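PDB 3FDH: SusD homolog from Bacteroides thetaiotaomicron VPI-5482, which probably binds glycans at the outer membrane for uptake, as expected of a SusD/RagB-family protein. Local coordinates for residues N42-A45 with S46-E50. Numbering follows the deposited sequence.
Sequences NTYA and SSYIE
The Tyr-48 ring presents one face to the backbone carbonyl of Tyr-44; Tyr-44 O stands 3.4 Å from Tyr-48 CG and lies toward the rim rather than over the ring centre. With CG anti to its own carbonyl carbon (chi1 -57°), the Tyr-48 ring is folded back along the helix toward Tyr-44, bringing its CE2 to 4.1 Å from Tyr-44 CB. The two tyrosines pass each other at a slant without stacking, and Tyr-48 OH comes 3.8 Å from Tyr-44 CD2. Farther out, the Tyr-44 ring meets Phe-75 edge-to-face and its hydroxyl is hydrogen-bonded to Glu-68, while Tyr-48 packs on Pro-69 and Pro-461. An alanine in place of Tyr-48 would probably strip the Tyr-44 carbonyl of its aromatic cover and open a gap beside Tyr-44 CB.

The last turn of helix 40-48 carries these rings. Tyr-48 N donates to Tyr-44 O at 2.9 Å with an N-H...O angle of 163°, and Ile-49 N continues the i to i+4 pattern by bonding to Ala-45 O at 3.0 Å. Ile-49 itself leaves helical geometry; its CG1, wedged between backbone N and carbonyl carbon (chi1 48°), lies 3.2 Å from that same Ala-45 O. Two residues earlier, Asn-42 O accepts from both Ser-46 N and, at 2.8 Å, Ser-46 OG, which reach it from opposite faces of the carbonyl plane. The Asn-42 amide looks elsewhere, its OD1 accepting from the N atoms of Ala-431 and Thr-432 at the start of helix 431-443. Chemically, the buried carbonyls of Asn-42, Tyr-44 and Ala-45 are satisfied within the turn, and the Ser-46 hydroxyl donates within its own helix, while Asn-42, Tyr-44 and Ser-47, the last through Glu-63, tie it to neighbouring parts of the fold.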
loop_
_atom_site.group_PDB
_atom_site.type_symbol
_atom_site.label_atom_id
_atom_site.label_comp_id
_atom_site.label_asym_id
_atom_site.label_seq_id
_atom_site.Cartn_x
_atom_site.Cartn_y
_atom_site.Cartn_z
ATOM N N ASN A 42 -5.400 -4.417 0.261
ATOM C CA ASN A 42 -5.290 -3.188 1.073
ATOM C C ASN A 42 -6.327 -3.190 2.187
ATOM O O ASN A 42 -6.076 -2.754 3.318
ATOM C CB ASN A 42 -5.480 -1.921 0.233
ATOM C CG ASN A 42 -5.330 -0.621 1.041
ATOM O OD1 ASN A 42 -4.207 -0.254 1.428
ATOM N ND2 ASN A 42 -6.437 0.154 1.186
ATOM N N THR A 43 -7.499 -3.696 1.830
ATOM C CA THR A 43 -8.611 -3.757 2.769
ATOM C C THR A 43 -8.261 -4.591 4.001
ATOM O O THR A 43 -8.442 -4.161 5.164
ATOM C CB THR A 43 -9.896 -4.214 2.038
ATOM O OG1 THR A 43 -10.219 -3.175 1.063
ATOM C CG2 THR A 43 -11.062 -4.415 3.062
ATOM N N TYR A 44 -7.737 -5.776 3.735
ATOM C CA TYR A 44 -7.360 -6.706 4.805
ATOM C C TYR A 44 -6.123 -6.226 5.536
ATOM O O TYR A 44 -6.034 -6.296 6.766
ATOM C CB TYR A 44 -7.241 -8.136 4.284
ATOM C CG TYR A 44 -8.564 -8.794 4.011
ATOM C CD1 TYR A 44 -9.371 -8.398 2.928
ATOM C CD2 TYR A 44 -9.016 -9.839 4.799
ATOM C CE1 TYR A 44 -10.601 -9.038 2.664
ATOM C CE2 TYR A 44 -10.254 -10.476 4.561
ATOM C CZ TYR A 44 -11.032 -10.084 3.486
ATOM O OH TYR A 44 -12.230 -10.744 3.273
ATOM N N ALA A 45 -5.143 -5.730 4.796
ATOM C CA ALA A 45 -3.959 -5.147 5.428
ATOM C C ALA A 45 -4.332 -4.104 6.467
ATOM O O ALA A 45 -3.741 -4.002 7.552
ATOM C CB ALA A 45 -3.027 -4.542 4.352
ATOM N N SER A 46 -5.334 -3.311 6.133
ATOM C CA SER A 46 -5.805 -2.251 7.027
ATOM C C SER A 46 -6.153 -2.791 8.393
ATOM O O SER A 46 -5.841 -2.197 9.426
ATOM C CB SER A 46 -7.032 -1.530 6.455
ATOM O OG SER A 46 -6.769 -0.882 5.241
ATOM N N SER A 47 -6.770 -3.965 8.379
ATOM C CA SER A 47 -7.135 -4.644 9.609
ATOM C C SER A 47 -5.882 -5.264 10.256
ATOM O O SER A 47 -5.609 -5.101 11.423
ATOM C CB SER A 47 -8.135 -5.783 9.344
ATOM O OG SER A 47 -8.259 -6.618 10.467
ATOM N N TYR A 48 -5.082 -5.958 9.467
ATOM C CA TYR A 48 -3.953 -6.670 10.057
ATOM C C TYR A 48 -2.985 -5.760 10.826
ATOM O O TYR A 48 -2.507 -6.142 11.902
ATOM C CB TYR A 48 -3.228 -7.537 9.044
ATOM C CG TYR A 48 -4.055 -8.569 8.345
ATOM C CD1 TYR A 48 -5.175 -9.121 8.941
ATOM C CD2 TYR A 48 -3.631 -9.107 7.136
ATOM C CE1 TYR A 48 -5.874 -10.125 8.319
ATOM C CE2 TYR A 48 -4.336 -10.096 6.507
ATOM C CZ TYR A 48 -5.450 -10.629 7.119
ATOM O OH TYR A 48 -6.164 -11.670 6.522
ATOM N N ILE A 49 -2.701 -4.571 10.298
ATOM C CA ILE A 49 -1.773 -3.612 10.940
ATOM C C ILE A 49 -2.477 -2.448 11.618
ATOM O O ILE A 49 -1.914 -1.404 11.929
ATOM C CB ILE A 49 -0.562 -3.204 10.062
ATOM C CG1 ILE A 49 -0.957 -2.802 8.654
ATOM C CG2 ILE A 49 0.371 -4.433 9.986
ATOM C CD1 ILE A 49 -1.789 -1.598 8.558
ATOM N N GLU A 50 -3.768 -2.682 11.802
ATOM C CA GLU A 50 -4.597 -1.871 12.687
ATOM C C GLU A 50 -4.801 -0.412 12.368
ATOM O O GLU A 50 -4.954 0.433 13.259
ATOM C CB GLU A 50 -4.161 -2.089 14.144
ATOM C CG GLU A 50 -4.272 -3.565 14.595
ATOM C CD GLU A 50 -3.945 -3.810 16.047
ATOM O OE1 GLU A 50 -3.734 -2.862 16.819
ATOM O OE2 GLU A 50 -3.865 -4.998 16.417
#